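Local structure of L-serine ammonia-lyase (Rhizomucor miehei CAU432, 5C3U) at residues T22-A27 / F39-N44; M276-S281 / V309-G314. The protein is a pyridoxal-phosphate-dependent enzyme by family, a two-sheet alpha/beta protein that holds pyridoxal-5'-phosphate. All blocks are in the same frame, centred on the assembly; numbering follows the deposited sequence.

How the contacts relate
Strands 37-42 and 306-311 lie side by side in the larger, mixed sheet and join the two contacts: F39 O is probably hydrogen-bonded to V309 N, and K41 O to V311 N. Contact 1 is on the edge of that sheet, where strand 24-26 is outermost, and is only partly buried; contact 2 is a buried one near the centre of the chain, where the turn after strand 306-311 reaches pyridoxal-5'-phosphate. Their chemistry follows their places. Contact 1 combines a beta ladder with apolar cover and a buried charged corner, whereas contact 2 has one backbone bond, a valine pair and polar groups that face pyridoxal-5'-phosphate.

Contact 1: residues T22-A27 / F39-N44; sequences TPLLHA and FLKMEN
L25 and L40 are the hydrogen-bonded pair at the middle of an antiparallel ladder that puts strand 24-26 on the edge of the mixed sheet, beside strand 37-42. L40 N reaches L25 O at 2.7 Å, and L25 N returns the bond to L40 O; M42 N then bonds to P23 O. P23 can lend this oxygen although its ring leaves it no N-H.

The tight part is the buried corner at T22. T22 OG1 stands between its own N and carbonyl carbon (chi1 54°), and from there gives its proton to E43 OE2, 2.7 Å away, on the syn side but tilted out of the carboxylate plane. K41 crosses T22 at about a right angle, and K41 NZ bonds to T22 O at 2.9 Å from above the carbonyl plane, with a weak bond to T22 OG1. A long lysine suits this place, since NZ also reaches Q166 and E162 of helix 150-166; R54 pairs with E43 OE1, so the buried charges probably balance.

Farther along, the packing is apolar: L24, L25, H26 and F39 are partly exposed, while L40 and M42 are buried. Branched L24 lays CD1 3.7 Å from F39 CB, on the same side of the sheet as H26 and K41. On the other side, L25 CD1 meets M42 CG at 3.7 Å, while L40 is covered by F270 and F274 of helix 260-274. A looser pair, on the partly exposed side, is H26 with F39, whose ring planes are 56° apart: H26 CD2 sits over one face of the F39 ring, offset toward the rim, 4.0 Å from F39 CE2.

Contact 2: residues M276-S281 / V309-G314; sequences MLVEAS and VLVTGG. With PLP (pyridoxal-5'-phosphate), chain B.
V278 turns CG1 anti to its carbonyl carbon (chi1 -59°) and V311 turns its own CG1 anti to the backbone N (chi1 176°), which brings the two methyls to 3.9 Å, the side chains crossing at about a right angle. Compact, branched valines suit this buried spot. Next to them E279 N bonds to G313 O at 3.1 Å. E279 is also the N-cap residue of helix 280-290; its extended chain carries CD out beside G314, and OE2 lies 3.2 Å from G314 CA. Glycine suits this place because its bare CA lies close against that oxygen, which N80 ND2 and D316 N hold from outside the two segments. E279 OE1 accepts from S281 OG through its anti lone pair and is bonded to S234 as well. One water donates to both L277 O and G314 O, bridging the segments. T312 OG1 approaches N1 of pyridoxal-5'-phosphate to 2.7 Å, and S281 CB lies 3.6 Å from the same N1. The turn after strand 306-311, with T312, and the first turn of helix 280-290, with S281, thus meet at N1, and E279, S281, T312 and G313 form part of the pyridoxal-5'-phosphate pocket of this pyridoxal-phosphate-dependent enzyme fold.

Contact 1: residues T22-A27 / F39-N44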
loop_
_atom_site.group_PDB
_atom_site.type_symbol
_atom_site.label_atom_id
_atom_site.label_comp_id
_atom_site.label_asym_id
_atom_site.label_seq_id
_atom_site.Cartn_x
_atom_site.Cartn_y
_atom_site.Cartn_z
ATOM N N THR A 22 5.680 7.541 11.512
ATOM C CA THR A 22 5.456 6.191 12.015
ATOM C C THR A 22 6.774 5.583 12.481
ATOM O O THR A 22 7.829 5.971 11.991
ATOM C CB THR A 22 4.874 5.276 10.926
ATOM O OG1 THR A 22 5.726 5.331 9.781
ATOM C CG2 THR A 22 3.460 5.690 10.539
ATOM N N PRO A 23 6.709 4.611 13.411
ATOM C CA PRO A 23 7.927 3.939 13.884
ATOM C C PRO A 23 8.675 3.171 12.796
ATOM O O PRO A 23 8.047 2.610 11.871
ATOM C CB PRO A 23 7.398 2.930 14.905
ATOM C CG PRO A 23 6.109 3.470 15.365
ATOM C CD PRO A 23 5.522 4.208 14.192
ATOM N N LEU A 24 10.001 3.142 12.931
ATOM C CA LEU A 24 10.840 2.222 12.169
ATOM C C LEU A 24 11.393 1.192 13.157
ATOM O O LEU A 24 12.327 1.483 13.908
ATOM C CB LEU A 24 11.960 2.959 11.429
ATOM C CG LEU A 24 12.856 2.107 10.520
ATOM C CD1 LEU A 24 12.123 1.631 9.271
ATOM C CD2 LEU A 24 14.129 2.835 10.134
ATOM N N LEU A 25 10.781 0.011 13.181
ATOM C CA LEU A 25 11.134 -1.021 14.159
ATOM C C LEU A 25 12.215 -1.975 13.681
ATOM O O LEU A 25 12.218 -2.423 12.537
ATOM C CB LEU A 25 9.891 -1.799 14.603
ATOM C CG LEU A 25 8.731 -1.040 15.269
ATOM C CD1 LEU A 25 7.568 -1.991 15.510
ATOM C CD2 LEU A 25 9.126 -0.342 16.570
ATOM N N HIS A 26 13.158 -2.272 14.568
ATOM C CA HIS A 26 14.151 -3.289 14.289
ATOM C C HIS A 26 13.525 -4.642 14.496
ATOM O O HIS A 26 12.745 -4.845 15.439
ATOM C CB HIS A 26 15.353 -3.092 15.208
ATOM C CG HIS A 26 16.518 -3.980 14.884
ATOM N ND1 HIS A 26 17.007 -4.884 15.765
ATOM C CD2 HIS A 26 17.298 -4.087 13.729
ATOM C CE1 HIS A 26 18.050 -5.538 15.202
ATOM N NE2 HIS A 26 18.227 -5.049 13.957
ATOM N N ALA A 27 13.825 -5.573 13.597
ATOM C CA ALA A 27 13.317 -6.939 13.687
ATOM C C ALA A 27 14.452 -7.900 14.093
ATOM O O ALA A 27 15.144 -8.438 13.228
ATOM C CB ALA A 27 12.711 -7.348 12.343
ATOM N N PHE A 39 14.692 -3.657 9.102
ATOM C CA PHE A 39 13.890 -2.621 9.731
ATOM C C PHE A 39 12.496 -2.633 9.118
ATOM O O PHE A 39 12.344 -2.832 7.911
ATOM C CB PHE A 39 14.507 -1.251 9.520
ATOM C CG PHE A 39 15.811 -1.061 10.233
ATOM C CD1 PHE A 39 17.017 -1.309 9.577
ATOM C CD2 PHE A 39 15.829 -0.636 11.558
ATOM C CE1 PHE A 39 18.223 -1.128 10.246
ATOM C CE2 PHE A 39 17.029 -0.443 12.224
ATOM C CZ PHE A 39 18.224 -0.697 11.566
ATOM N N LEU A 40 11.495 -2.397 9.949
ATOM C CA LEU A 40 10.111 -2.438 9.502
ATOM C C LEU A 40 9.490 -1.060 9.668
ATOM O O LEU A 40 9.434 -0.531 10.784
ATOM C CB LEU A 40 9.337 -3.474 10.320
ATOM C CG LEU A 40 9.932 -4.884 10.365
ATOM C CD1 LEU A 40 9.131 -5.744 11.327
ATOM C CD2 LEU A 40 9.997 -5.509 8.981
ATOM N N LYS A 41 9.051 -0.471 8.552
ATOM C CA LYS A 41 8.395 0.844 8.568
ATOM C C LYS A 41 6.889 0.629 8.782
ATOM O O LYS A 41 6.207 0.086 7.915
ATOM C CB LYS A 41 8.694 1.592 7.255
ATOM C CG LYS A 41 8.147 3.008 7.175
ATOM C CD LYS A 41 8.626 3.873 8.339
ATOM C CE LYS A 41 8.382 5.345 8.023
ATOM N NZ LYS A 41 8.674 6.207 9.211
ATOM N N MET A 42 6.380 1.019 9.956
ATOM C CA MET A 42 5.061 0.583 10.425
ATOM C C MET A 42 3.879 1.499 10.051
ATOM O O MET A 42 3.345 2.224 10.891
ATOM C CB MET A 42 5.079 0.370 11.957
ATOM C CG MET A 42 6.177 -0.584 12.429
ATOM S SD MET A 42 5.964 -2.237 11.739
ATOM C CE MET A 42 4.440 -2.702 12.556
ATOM N N GLU A 43 3.435 1.411 8.803
ATOM C CA GLU A 43 2.283 2.203 8.331
ATOM C C GLU A 43 0.897 1.799 8.879
ATOM O O GLU A 43 -0.107 2.512 8.667
ATOM C CB GLU A 43 2.315 2.247 6.797
ATOM C CG GLU A 43 3.610 2.849 6.265
ATOM C CD GLU A 43 3.794 4.302 6.708
ATOM O OE1 GLU A 43 2.921 5.136 6.386
ATOM O OE2 GLU A 43 4.813 4.606 7.369
ATOM N N ASN A 44 0.823 0.664 9.582
ATOM C CA ASN A 44 -0.425 0.255 10.232
ATOM C C ASN A 44 -0.812 1.204 11.354
ATOM O O ASN A 44 -1.946 1.182 11.828
ATOM C CB ASN A 44 -0.329 -1.188 10.756
ATOM C CG ASN A 44 0.877 -1.406 11.667
ATOM O OD1 ASN A 44 1.976 -0.907 11.399
ATOM N ND2 ASN A 44 0.682 -2.164 12.741
#

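Contact 2: residues M276-S281 / V309-G314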
loop_
_atom_site.group_PDB
_atom_site.type_symbol
_atom_site.label_atom_id
_atom_site.label_comp_id
_atom_site.label_asym_id
_atom_site.label_seq_id
_atom_site.Cartn_x
_atom_site.Cartn_y
_atom_site.Cartn_z
ATOM N N MET A 276 0.877 -7.950 15.522
ATOM C CA MET A 276 0.088 -7.047 14.703
ATOM C C MET A 276 -0.496 -7.804 13.538
ATOM O O MET A 276 0.196 -8.680 12.964
ATOM C CB MET A 276 0.959 -5.927 14.188
ATOM C CG MET A 276 1.270 -4.939 15.288
ATOM S SD MET A 276 2.699 -3.984 14.822
ATOM C CE MET A 276 3.000 -3.196 16.406
ATOM N N LEU A 277 -1.753 -7.493 13.214
ATOM C CA LEU A 277 -2.428 -8.100 12.064
ATOM C C LEU A 277 -2.331 -7.161 10.894
ATOM O O LEU A 277 -2.779 -6.030 10.986
ATOM C CB LEU A 277 -3.921 -8.391 12.350
ATOM C CG LEU A 277 -4.293 -9.233 13.563
ATOM C CD1 LEU A 277 -5.800 -9.483 13.589
ATOM C CD2 LEU A 277 -3.515 -10.539 13.567
ATOM N N VAL A 278 -1.684 -7.615 9.815
ATOM C CA VAL A 278 -1.610 -6.838 8.593
ATOM C C VAL A 278 -2.205 -7.612 7.415
ATOM O O VAL A 278 -2.334 -8.841 7.443
ATOM C CB VAL A 278 -0.169 -6.364 8.250
ATOM C CG1 VAL A 278 0.403 -5.512 9.391
ATOM C CG2 VAL A 278 0.741 -7.549 7.934
ATOM N N GLU A 279 -2.573 -6.866 6.381
ATOM C CA GLU A 279 -3.173 -7.464 5.185
ATOM C C GLU A 279 -2.152 -8.297 4.444
ATOM O O GLU A 279 -0.956 -8.043 4.560
ATOM C CB GLU A 279 -3.594 -6.357 4.235
ATOM C CG GLU A 279 -5.036 -5.972 4.335
ATOM C CD GLU A 279 -5.415 -4.899 3.329
ATOM O OE1 GLU A 279 -4.988 -4.939 2.139
ATOM O OE2 GLU A 279 -6.170 -4.019 3.744
ATOM N N ALA A 280 -2.633 -9.261 3.659
ATOM C CA ALA A 280 -1.752 -10.033 2.778
ATOM C C ALA A 280 -0.961 -9.174 1.802
ATOM O O ALA A 280 0.120 -9.598 1.359
ATOM C CB ALA A 280 -2.551 -11.096 2.029
ATOM N N SER A 281 -1.486 -7.978 1.457
ATOM C CA SER A 281 -0.716 -6.989 0.698
ATOM C C SER A 281 0.651 -6.675 1.350
ATOM O O SER A 281 1.709 -6.742 0.708
ATOM C CB SER A 281 -1.549 -5.711 0.504
ATOM O OG SER A 281 -2.846 -6.066 0.005
ATOM N N VAL A 309 11.571 -2.811 5.187
ATOM C CA VAL A 309 10.328 -3.374 4.627
ATOM C C VAL A 309 9.224 -2.389 4.937
ATOM O O VAL A 309 9.030 -2.041 6.111
ATOM C CB VAL A 309 9.990 -4.746 5.253
ATOM C CG1 VAL A 309 8.709 -5.328 4.647
ATOM C CG2 VAL A 309 11.157 -5.704 5.087
ATOM N N LEU A 310 8.485 -1.949 3.909
ATOM C CA LEU A 310 7.343 -1.062 4.151
ATOM C C LEU A 310 6.151 -1.892 4.540
ATOM O O LEU A 310 5.592 -2.621 3.710
ATOM C CB LEU A 310 7.027 -0.179 2.934
ATOM C CG LEU A 310 8.173 0.600 2.292
ATOM C CD1 LEU A 310 7.633 1.448 1.141
ATOM C CD2 LEU A 310 8.916 1.475 3.301
ATOM N N VAL A 311 5.773 -1.804 5.815
ATOM C CA VAL A 311 4.694 -2.613 6.326
ATOM C C VAL A 311 3.435 -1.777 6.210
ATOM O O VAL A 311 3.132 -0.934 7.065
ATOM C CB VAL A 311 4.943 -3.072 7.773
ATOM C CG1 VAL A 311 3.720 -3.840 8.308
ATOM C CG2 VAL A 311 6.191 -3.944 7.825
ATOM N N THR A 312 2.720 -2.007 5.119
ATOM C CA THR A 312 1.700 -1.058 4.680
ATOM C C THR A 312 0.417 -1.067 5.507
ATOM O O THR A 312 -0.359 -0.113 5.435
ATOM C CB THR A 312 1.425 -1.180 3.177
ATOM O OG1 THR A 312 1.183 -2.561 2.844
ATOM C CG2 THR A 312 2.634 -0.673 2.414
ATOM N N GLY A 313 0.204 -2.139 6.274
ATOM C CA GLY A 313 -0.883 -2.192 7.240
ATOM C C GLY A 313 -2.107 -2.757 6.552
ATOM O O GLY A 313 -2.057 -3.863 5.971
ATOM N N GLY A 314 -3.194 -2.001 6.598
ATOM C CA GLY A 314 -4.425 -2.384 5.917
ATOM C C GLY A 314 -5.501 -2.953 6.831
ATOM O O GLY A 314 -5.208 -3.602 7.835
HETATM N N1 PLP B . -0.501 -2.291 0.737
HETATM C C2 PLP B . -1.631 -1.788 1.265
HETATM C C2A PLP B . -2.216 -2.316 2.552
HETATM C C3 PLP B . -2.321 -0.704 0.561
HETATM O O3 PLP B . -3.471 -0.168 1.076
HETATM C C4 PLP B . -1.700 -0.210 -0.687
HETATM C C4A PLP B . -2.331 0.900 -1.418
HETATM C C5 PLP B . -0.449 -0.843 -1.179
HETATM C C6 PLP B . 0.092 -1.874 -0.405
HETATM C C5A PLP B . 0.245 -0.394 -2.467
HETATM O O4P PLP B . -0.713 0.251 -3.297
HETATM P P PLP B . -0.456 1.064 -4.675
HETATM O O1P PLP B . -0.133 2.475 -4.329
HETATM O O2P PLP B . 0.631 0.337 -5.487
HETATM O O3P PLP B . -1.801 0.881 -5.285
HETATM O O HOH W 1 -2.970 -3.649 9.650
#